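Local atomic coordinates of N-acetylmuramoyl-l-alanine amidase (Bartonella henselae, PDB entry 3NE8), a protein that probably cleaves the amide bond between N-acetylmuramic acid and L-alanine in peptidoglycan as a zinc-dependent amidase, remodelling the cell wall during division. Residues D84-H89 with I191-N196; S90-T95 with H163-N168; F151-V156 with N169-A174. All blocks are in the same frame, centred on the assembly; numbering follows the deposited sequence. Where two conformers were deposited one is given.

Contact 1 of 3, residues D84-H89 with I191-N196. With ZN (zinc ion), chain B.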
loop_
_atom_site.group_PDB
_atom_site.type_symbol
_atom_site.label_atom_id
_atom_site.label_comp_id
_atom_site.label_asym_id
_atom_site.label_seq_id
_atom_site.Cartn_x
_atom_site.Cartn_y
_atom_site.Cartn_z
ATOM N N ASP A 84 -12.559 23.855 -2.665
ATOM C CA ASP A 84 -12.156 24.964 -3.509
ATOM C C ASP A 84 -13.088 25.260 -4.665
ATOM O O ASP A 84 -14.017 24.509 -4.958
ATOM C CB ASP A 84 -10.758 24.686 -4.059
ATOM C CG ASP A 84 -9.700 24.825 -2.997
ATOM O OD1 ASP A 84 -9.518 25.962 -2.514
ATOM O OD2 ASP A 84 -9.076 23.814 -2.617
ATOM N N THR A 85 -12.835 26.387 -5.308
ATOM C CA THR A 85 -13.440 26.681 -6.595
ATOM C C THR A 85 -12.473 26.208 -7.672
ATOM O O THR A 85 -11.271 26.464 -7.580
ATOM C CB THR A 85 -13.690 28.187 -6.765
ATOM O OG1 THR A 85 -14.850 28.565 -6.016
ATOM C CG2 THR A 85 -13.910 28.532 -8.230
ATOM N N ILE A 86 -12.984 25.498 -8.673
ATOM C CA ILE A 86 -12.145 25.082 -9.799
ATOM C C ILE A 86 -12.669 25.744 -11.061
ATOM O O ILE A 86 -13.777 26.287 -11.070
ATOM C CB ILE A 86 -12.030 23.542 -9.962
ATOM C CG1 ILE A 86 -13.389 22.860 -9.824
ATOM C CG2 ILE A 86 -11.044 22.966 -8.949
ATOM C CD1 ILE A 86 -13.326 21.356 -10.032
ATOM N N ASP A 87 -11.865 25.711 -12.118
ATOM C CA ASP A 87 -12.137 26.504 -13.309
ATOM C C ASP A 87 -13.431 26.090 -14.010
ATOM O O ASP A 87 -14.146 26.927 -14.563
ATOM C CB ASP A 87 -10.943 26.444 -14.265
ATOM C CG ASP A 87 -9.661 26.954 -13.624
ATOM O OD1 ASP A 87 -9.743 27.613 -12.561
ATOM O OD2 ASP A 87 -8.572 26.699 -14.182
ATOM N N VAL A 88 -13.729 24.797 -13.976
ATOM C CA VAL A 88 -14.935 24.268 -14.599
ATOM C C VAL A 88 -15.979 24.019 -13.519
ATOM O O VAL A 88 -15.774 23.197 -12.628
ATOM C CB VAL A 88 -14.633 22.960 -15.360
ATOM C CG1 VAL A 88 -15.899 22.399 -15.981
ATOM C CG2 VAL A 88 -13.568 23.202 -16.420
ATOM N N HIS A 89 -17.104 24.721 -13.608
ATOM C CA HIS A 89 -18.137 24.686 -12.572
ATOM C C HIS A 89 -18.950 23.389 -12.568
ATOM O O HIS A 89 -19.646 23.085 -11.601
ATOM C CB HIS A 89 -19.085 25.880 -12.724
ATOM C CG HIS A 89 -20.040 25.752 -13.871
ATOM N ND1 HIS A 89 -19.818 26.344 -15.096
ATOM C CD2 HIS A 89 -21.218 25.093 -13.981
ATOM C CE1 HIS A 89 -20.817 26.056 -15.910
ATOM N NE2 HIS A 89 -21.679 25.297 -15.259
ATOM N N ILE A 191 -13.226 17.944 -0.211
ATOM C CA ILE A 191 -14.418 17.224 0.173
ATOM C C ILE A 191 -15.518 17.469 -0.854
ATOM O O ILE A 191 -16.376 16.599 -1.026
ATOM C CB ILE A 191 -14.857 17.517 1.589
ATOM C CG1 ILE A 191 -15.095 19.010 1.736
ATOM C CG2 ILE A 191 -13.802 17.019 2.565
ATOM C CD1 ILE A 191 -15.760 19.399 3.035
ATOM N N GLY A 192 -15.436 18.592 -1.570
ATOM C CA GLY A 192 -16.286 18.910 -2.709
ATOM C C GLY A 192 -15.827 20.254 -3.245
ATOM O O GLY A 192 -14.936 20.868 -2.662
ATOM N N TYR A 193 -16.432 20.726 -4.333
ATOM C CA TYR A 193 -16.027 22.001 -4.912
ATOM C C TYR A 193 -17.107 23.052 -4.734
ATOM O O TYR A 193 -18.223 22.897 -5.220
ATOM C CB TYR A 193 -15.663 21.834 -6.394
ATOM C CG TYR A 193 -14.472 20.921 -6.562
ATOM C CD1 TYR A 193 -13.176 21.413 -6.470
ATOM C CD2 TYR A 193 -14.643 19.555 -6.754
ATOM C CE1 TYR A 193 -12.072 20.570 -6.589
ATOM C CE2 TYR A 193 -13.544 18.704 -6.879
ATOM C CZ TYR A 193 -12.265 19.218 -6.797
ATOM O OH TYR A 193 -11.170 18.391 -6.919
ATOM N N LEU A 194 -16.777 24.136 -4.044
ATOM C CA LEU A 194 -17.751 25.198 -3.835
ATOM C C LEU A 194 -18.141 25.927 -5.125
ATOM O O LEU A 194 -19.088 26.712 -5.130
ATOM C CB LEU A 194 -17.259 26.178 -2.770
ATOM C CG LEU A 194 -17.515 25.694 -1.340
ATOM C CD1 LEU A 194 -16.836 26.581 -0.313
ATOM C CD2 LEU A 194 -19.010 25.626 -1.058
ATOM N N SER A 195 -17.425 25.660 -6.216
ATOM C CA SER A 195 -17.781 26.192 -7.529
ATOM C C SER A 195 -18.970 25.458 -8.140
ATOM O O SER A 195 -19.546 25.919 -9.124
ATOM C CB SER A 195 -16.581 26.141 -8.481
ATOM O OG SER A 195 -15.833 24.946 -8.304
ATOM N N ASN A 196 -19.326 24.312 -7.570
ATOM C CA ASN A 196 -20.452 23.522 -8.058
ATOM C C ASN A 196 -21.621 23.580 -7.082
ATOM O O ASN A 196 -21.452 23.353 -5.884
ATOM C CB ASN A 196 -20.023 22.070 -8.267
ATOM C CG ASN A 196 -21.157 21.204 -8.742
ATOM O OD1 ASN A 196 -21.912 20.651 -7.942
ATOM N ND2 ASN A 196 -21.307 21.099 -10.063
HETATM ZN ZN ZN B . -8.594 25.440 -0.663
HETATM O O HOH W 1 -16.581 23.023 -9.950
#
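Two loops that leave the C-terminal ends of neighbouring strands, 77-82 and 186-190, meet beside the zinc site, and Asp84 begins the contact by accepting a weak hydrogen bond on its backbone O from Leu194 N (2.9 Å, 123° at the hydrogen). The same oxygen receives a CA-H...O contact from Tyr193. While its backbone faces the second loop, the carboxylate of Asp84 turns to the metal, OD1 at 2.1 Å from the zinc ion and OD2 at 2.6 Å, an uneven bidentate grip; His13, Glu28, His82 and Glu115 complete the sphere.

Farther along, Ser195 OG joins the loops through two hydrogen bonds. With OG between the backbone N and carbonyl carbon (chi1 39°), it accepts a nearly straight bond from Ile86 N (2.9 Å, 169°) and donates to a water that in turn bonds to Val88 O. In the conformer given for Thr85, its CG2 also rests against Ser195 CB.

Ile86 supplies the apolar half. CD1 stands over the centre of the Tyr193 ring in a CH-pi contact, 3.6 Å from the centroid, while CG2 lies against CE1 at 3.5 Å. The far end of the tyrosine is tethered too, its OH bonding with Thr95 and Tyr97. At the outer end, Asn196 ND2 reaches His89 O at 3.0 Å, in the carbonyl plane, and OD1 of the same amide caps Asp199 N at the start of helix 197-203; one side chain thus serves a loop and a helix end.

A type I turn from Tyr193 to Asn196, whose last residue is also the N-cap of helix 197-203, set against a metal-binding loop, is an arrangement that fits the zinc-site rim of an amidase in the zinc exopeptidase clan.

Contact 2 of 3, residues S90-T95 with H163-N168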
loop_
_atom_site.group_PDB
_atom_site.type_symbol
_atom_site.label_atom_id
_atom_site.label_comp_id
_atom_site.label_asym_id
_atom_site.label_seq_id
_atom_site.Cartn_x
_atom_site.Cartn_y
_atom_site.Cartn_z
ATOM N N SER A 90 -18.873 22.631 -13.660
ATOM C CA SER A 90 -19.636 21.390 -13.777
ATOM C C SER A 90 -18.939 20.231 -13.063
ATOM O O SER A 90 -19.537 19.176 -12.835
ATOM C CB SER A 90 -19.856 21.035 -15.250
ATOM O OG SER A 90 -18.617 20.899 -15.923
ATOM N N LEU A 91 -17.669 20.435 -12.731
ATOM C CA LEU A 91 -16.872 19.439 -12.026
ATOM C C LEU A 91 -17.272 19.366 -10.557
ATOM O O LEU A 91 -17.399 20.387 -9.871
ATOM C CB LEU A 91 -15.383 19.767 -12.148
ATOM C CG LEU A 91 -14.650 19.296 -13.409
ATOM C CD1 LEU A 91 -13.484 20.206 -13.741
ATOM C CD2 LEU A 91 -14.164 17.879 -13.220
ATOM N N ARG A 92 -17.478 18.152 -10.067
ATOM C CA ARG A 92 -17.893 17.982 -8.686
ATOM C C ARG A 92 -17.479 16.616 -8.179
ATOM O O ARG A 92 -17.165 15.708 -8.965
ATOM C CB ARG A 92 -19.406 18.147 -8.553
ATOM C CG ARG A 92 -20.204 17.148 -9.365
ATOM C CD ARG A 92 -21.692 17.278 -9.089
ATOM N NE ARG A 92 -22.008 16.946 -7.703
ATOM C CZ ARG A 92 -23.168 16.438 -7.301
ATOM N NH1 ARG A 92 -24.133 16.199 -8.180
ATOM N NH2 ARG A 92 -23.361 16.166 -6.018
ATOM N N GLY A 93 -17.470 16.472 -6.860
ATOM C CA GLY A 93 -17.180 15.200 -6.231
ATOM C C GLY A 93 -15.899 15.204 -5.424
ATOM O O GLY A 93 -14.977 15.985 -5.675
ATOM N N ALA A 94 -15.838 14.323 -4.436
ATOM C CA ALA A 94 -14.645 14.198 -3.610
ATOM C C ALA A 94 -13.433 13.844 -4.469
ATOM O O ALA A 94 -13.544 13.080 -5.434
ATOM C CB ALA A 94 -14.861 13.159 -2.518
ATOM N N THR A 95 -12.282 14.408 -4.111
ATOM C CA THR A 95 -11.032 14.185 -4.827
ATOM C C THR A 95 -9.905 14.095 -3.812
ATOM O O THR A 95 -9.933 14.780 -2.782
ATOM C CB THR A 95 -10.687 15.377 -5.761
ATOM O OG1 THR A 95 -11.862 15.831 -6.439
ATOM C CG2 THR A 95 -9.645 14.993 -6.796
ATOM N N HIS A 163 -20.602 4.941 -1.116
ATOM C CA HIS A 163 -21.476 5.630 -2.061
ATOM C C HIS A 163 -21.402 7.149 -1.934
ATOM O O HIS A 163 -22.391 7.849 -2.151
ATOM C CB HIS A 163 -22.921 5.150 -1.913
ATOM C CG HIS A 163 -23.070 3.664 -2.004
ATOM N ND1 HIS A 163 -23.376 2.879 -0.914
ATOM C CD2 HIS A 163 -22.938 2.817 -3.052
ATOM C CE1 HIS A 163 -23.436 1.614 -1.287
ATOM N NE2 HIS A 163 -23.173 1.548 -2.580
ATOM N N ILE A 164 -20.225 7.646 -1.572
ATOM C CA ILE A 164 -19.955 9.074 -1.573
ATOM C C ILE A 164 -19.460 9.433 -2.961
ATOM O O ILE A 164 -18.555 8.784 -3.487
ATOM C CB ILE A 164 -18.899 9.419 -0.522
ATOM C CG1 ILE A 164 -19.485 9.156 0.865
ATOM C CG2 ILE A 164 -18.442 10.865 -0.668
ATOM C CD1 ILE A 164 -18.524 9.311 1.975
ATOM N N ASN A 165 -20.064 10.443 -3.574
ATOM C CA ASN A 165 -19.749 10.740 -4.964
ATOM C C ASN A 165 -18.333 11.250 -5.149
ATOM O O ASN A 165 -17.893 12.171 -4.450
ATOM C CB ASN A 165 -20.740 11.739 -5.559
ATOM C CG ASN A 165 -20.475 11.992 -7.023
ATOM O OD1 ASN A 165 -20.458 11.060 -7.827
ATOM N ND2 ASN A 165 -20.234 13.248 -7.379
ATOM N N LEU A 166 -17.633 10.640 -6.100
ATOM C CA LEU A 166 -16.256 10.978 -6.427
ATOM C C LEU A 166 -16.212 11.632 -7.795
ATOM O O LEU A 166 -17.003 11.295 -8.671
ATOM C CB LEU A 166 -15.402 9.712 -6.461
ATOM C CG LEU A 166 -15.146 9.003 -5.132
ATOM C CD1 LEU A 166 -14.876 7.528 -5.345
ATOM C CD2 LEU A 166 -13.981 9.655 -4.414
ATOM N N ILE A 167 -15.293 12.574 -7.977
ATOM C CA ILE A 167 -15.029 13.127 -9.298
ATOM C C ILE A 167 -14.437 12.047 -10.189
ATOM O O ILE A 167 -13.887 11.069 -9.695
ATOM C CB ILE A 167 -14.035 14.303 -9.211
ATOM C CG1 ILE A 167 -14.000 15.085 -10.523
ATOM C CG2 ILE A 167 -12.637 13.815 -8.825
ATOM C CD1 ILE A 167 -13.215 16.374 -10.427
ATOM N N ASN A 168 -14.573 12.193 -11.504
ATOM C CA ASN A 168 -13.875 11.332 -12.444
ATOM C C ASN A 168 -12.380 11.401 -12.164
ATOM O O ASN A 168 -11.869 12.488 -11.917
ATOM C CB ASN A 168 -14.157 11.801 -13.872
ATOM C CG ASN A 168 -13.254 11.144 -14.888
ATOM O OD1 ASN A 168 -13.363 9.949 -15.146
ATOM N ND2 ASN A 168 -12.354 11.925 -15.475
HETATM O O HOH W 2 -20.621 15.251 -5.283
HETATM O O HOH W 3 -18.980 13.659 -10.049
#
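Ile167 lies against the chain from Leu91 to Thr95, and its side chain can be followed outward from the backbone. CB sits 3.4 Å from Arg92 O, and CA makes a CA-H...O contact with that same oxygen. From CB the branches part: CG2 heads for Thr95 OG1, 3.2 Å away, whereas CG1, anti to the backbone N (chi1 -167°), passes by Arg92 O. CD1 ends the longer branch against Leu91 CD2 at 3.3 Å, tighter than usual for two carbons, the side chains meeting obliquely. The hydroxyl beside CG2 has its polar partner in Tyr193 OH.

Two backbone bonds join the segments around Ala94. Ala94 N donates to Asn165 O at 3.0 Å, and Ile167 N returns a bond to Ala94 O at 3.1 Å. Alternation of this kind, with Ala94 opposite Leu166, makes a short parallel bridge; on the face shared by these two residues, CB of Ala94 meets Leu166 CD2. Leu159 of helix 135-161 covers both. Gly93 passes so near Ile167 N and Leu166 C that a CB there would collide with them.

Toward solvent, Asn165 ND2 lies over one face of the Arg92 guanidinium, offset toward its rim and 4.0 Å above the plane. The two groups are linked by water: one molecule accepts from ND2 and, weakly, from Arg92 NH2, and another accepts from ND2 while donating to Arg92 O. The arginine's stronger partner is Asp199, through a salt bridge.

The arrangement is that of a short, two-bond parallel beta bridge, joining the beginning of strand 94-99 to the chain that leaves helix 135-161 after a Schellman motif with His163 as its C-prime residue.

Contact 3 of 3, residues F151-V156 with N169-A174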
loop_
_atom_site.group_PDB
_atom_site.type_symbol
_atom_site.label_atom_id
_atom_site.label_comp_id
_atom_site.label_asym_id
_atom_site.label_seq_id
_atom_site.Cartn_x
_atom_site.Cartn_y
_atom_site.Cartn_z
ATOM N N PHE A 151 -2.341 5.767 0.913
ATOM C CA PHE A 151 -3.467 6.330 1.626
ATOM C C PHE A 151 -4.499 6.926 0.671
ATOM O O PHE A 151 -5.707 6.723 0.840
ATOM C CB PHE A 151 -3.010 7.367 2.649
ATOM C CG PHE A 151 -4.143 7.937 3.457
ATOM C CD1 PHE A 151 -4.876 7.119 4.298
ATOM C CD2 PHE A 151 -4.515 9.270 3.330
ATOM C CE1 PHE A 151 -5.938 7.629 5.036
ATOM C CE2 PHE A 151 -5.579 9.782 4.068
ATOM C CZ PHE A 151 -6.292 8.956 4.918
ATOM N N ALA A 152 -4.032 7.678 -0.323
ATOM C CA ALA A 152 -4.955 8.250 -1.301
ATOM C C ALA A 152 -5.824 7.159 -1.934
ATOM O O ALA A 152 -7.044 7.313 -2.071
ATOM C CB ALA A 152 -4.193 9.031 -2.382
ATOM N N ASN A 153 -5.183 6.061 -2.337
ATOM C CA ASN A 153 -5.886 4.940 -2.964
ATOM C C ASN A 153 -6.939 4.362 -2.057
ATOM O O ASN A 153 -8.064 4.079 -2.487
ATOM C CB ASN A 153 -4.908 3.815 -3.316
ATOM C CG ASN A 153 -4.175 4.063 -4.605
ATOM O OD1 ASN A 153 -4.570 4.912 -5.406
ATOM N ND2 ASN A 153 -3.094 3.314 -4.822
ATOM N N ASN A 154 -6.580 4.179 -0.797
ATOM C CA ASN A 154 -7.527 3.605 0.137
ATOM C C ASN A 154 -8.704 4.534 0.400
ATOM O O ASN A 154 -9.844 4.078 0.499
ATOM C CB ASN A 154 -6.856 3.213 1.446
ATOM C CG ASN A 154 -7.602 2.102 2.155
ATOM O OD1 ASN A 154 -8.082 1.158 1.519
ATOM N ND2 ASN A 154 -7.706 2.205 3.469
ATOM N N VAL A 155 -8.430 5.829 0.506
ATOM C CA VAL A 155 -9.497 6.790 0.736
ATOM C C VAL A 155 -10.522 6.733 -0.390
ATOM O O VAL A 155 -11.723 6.651 -0.140
ATOM C CB VAL A 155 -8.945 8.218 0.887
ATOM C CG1 VAL A 155 -10.069 9.228 0.796
ATOM C CG2 VAL A 155 -8.206 8.373 2.223
ATOM N N VAL A 156 -10.038 6.755 -1.624
ATOM C CA VAL A 156 -10.911 6.664 -2.785
ATOM C C VAL A 156 -11.726 5.372 -2.764
ATOM O O VAL A 156 -12.935 5.394 -2.970
ATOM C CB VAL A 156 -10.099 6.751 -4.089
ATOM C CG1 VAL A 156 -10.937 6.288 -5.276
ATOM C CG2 VAL A 156 -9.568 8.165 -4.288
ATOM N N ASN A 169 -11.683 10.271 -12.224
ATOM C CA ASN A 169 -10.256 10.246 -11.892
ATOM C C ASN A 169 -10.009 10.886 -10.525
ATOM O O ASN A 169 -9.397 11.953 -10.433
ATOM C CB ASN A 169 -9.435 10.982 -12.957
ATOM C CG ASN A 169 -9.488 10.305 -14.307
ATOM O OD1 ASN A 169 -9.433 10.961 -15.345
ATOM N ND2 ASN A 169 -9.596 8.986 -14.300
ATOM N N PRO A 170 -10.500 10.242 -9.459
ATOM C CA PRO A 170 -10.528 10.899 -8.146
ATOM C C PRO A 170 -9.182 10.951 -7.425
ATOM O O PRO A 170 -9.099 11.654 -6.414
ATOM C CB PRO A 170 -11.529 10.049 -7.359
ATOM C CG PRO A 170 -11.383 8.693 -7.944
ATOM C CD PRO A 170 -11.138 8.915 -9.425
ATOM N N HIS A 171 -8.167 10.237 -7.899
ATOM C CA HIS A 171 -6.817 10.456 -7.397
ATOM C C HIS A 171 -6.027 11.265 -8.413
ATOM O O HIS A 171 -5.717 10.769 -9.495
ATOM C CB HIS A 171 -6.086 9.150 -7.074
ATOM C CG HIS A 171 -4.655 9.361 -6.690
ATOM N ND1 HIS A 171 -3.632 8.536 -7.107
ATOM C CD2 HIS A 171 -4.070 10.350 -5.976
ATOM C CE1 HIS A 171 -2.484 8.990 -6.634
ATOM N NE2 HIS A 171 -2.724 10.091 -5.942
ATOM N N ARG A 172 -5.720 12.509 -8.061
ATOM C CA ARG A 172 -4.977 13.414 -8.924
ATOM C C ARG A 172 -3.718 13.892 -8.212
ATOM O O ARG A 172 -3.451 13.513 -7.067
ATOM C CB ARG A 172 -5.862 14.585 -9.356
ATOM C CG ARG A 172 -7.105 14.119 -10.094
ATOM C CD ARG A 172 -7.932 15.251 -10.659
ATOM N NE ARG A 172 -9.142 14.729 -11.293
ATOM C CZ ARG A 172 -9.813 15.346 -12.259
ATOM N NH1 ARG A 172 -9.397 16.517 -12.723
ATOM N NH2 ARG A 172 -10.905 14.781 -12.758
ATOM N N TYR A 173 -2.922 14.712 -8.885
ATOM C CA TYR A 173 -1.676 15.171 -8.283
ATOM C C TYR A 173 -1.164 16.432 -8.951
ATOM O O TYR A 173 -1.430 16.689 -10.129
ATOM C CB TYR A 173 -0.607 14.067 -8.277
ATOM C CG TYR A 173 -0.502 13.299 -9.569
ATOM C CD1 TYR A 173 0.296 13.753 -10.606
ATOM C CD2 TYR A 173 -1.187 12.105 -9.740
ATOM C CE1 TYR A 173 0.394 13.044 -11.797
ATOM C CE2 TYR A 173 -1.095 11.390 -10.921
ATOM C CZ TYR A 173 -0.303 11.867 -11.938
ATOM O OH TYR A 173 -0.201 11.163 -13.120
ATOM N N ALA A 174 -0.464 17.240 -8.168
ATOM C CA ALA A 174 0.135 18.471 -8.652
ATOM C C ALA A 174 1.058 18.984 -7.565
ATOM O O ALA A 174 1.167 18.379 -6.499
ATOM C CB ALA A 174 -0.934 19.511 -9.000
#
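Apolar contact comes first, where Val156 on helix 135-161 meets Pro170 in strand 170-174. CG1 of the valine, anti to the backbone N, lies 3.6 Å from Pro170 CG, and the two side chains cross at about a right angle. CG2 comes beside Pro170 CB at 4.1 Å, giving the pyrrolidine ring a second methyl to rest on.

An aromatic contact follows one helical turn earlier. Ala152 CB sits over a face of the His171 imidazole, 4.2 Å from the centroid and 27° off the normal, closest to CD2 at 3.8 Å. This is a CH-pi contact, through which the ring packs on the helix.

Polar partners hold the imidazole at both nitrogens. NE2 bonds to Thr98 OG1 on the adjacent strand, and ND1 to Lys229 of the second subunit, which also makes a weak hydrogen bond to Asn153 OD1. Across the segments that oxygen is 4.1 Å from His171 ND1, with the amide plane nearly perpendicular to the ring, at 86°. The shared lysine makes this part of the helix face a subunit boundary.

The axes of 151-156 and 170-174 run roughly antiparallel, 153° apart in direction and 8.6 Å apart at closest approach, as befits a helix packed on the edge strand of an alpha/beta sheet.

In the fold
Along the chain, contacts 2 and 3 both lie within the loop closed by contact 1, and their segments alternate. Contacts 1 and 2 have centres 10 Å apart and touch directly: Ile86 CD1 packs on Leu91 CB, and Asn196 CB lies against Leu91 O. Contact 3 is 12 Å from contact 2, centre to centre, and meets it where Thr95 CG2 approaches Pro170 O. From contact 1 to contact 3 the centres are 17 Å apart, without touching. Strands 94-99 and 170-174 are neighbours in the mixed sheet, so the three contacts form a continuous path from the zinc-site loops, through strand 94-99 and the outermost strand 170-174, to helix 135-161 and the second subunit.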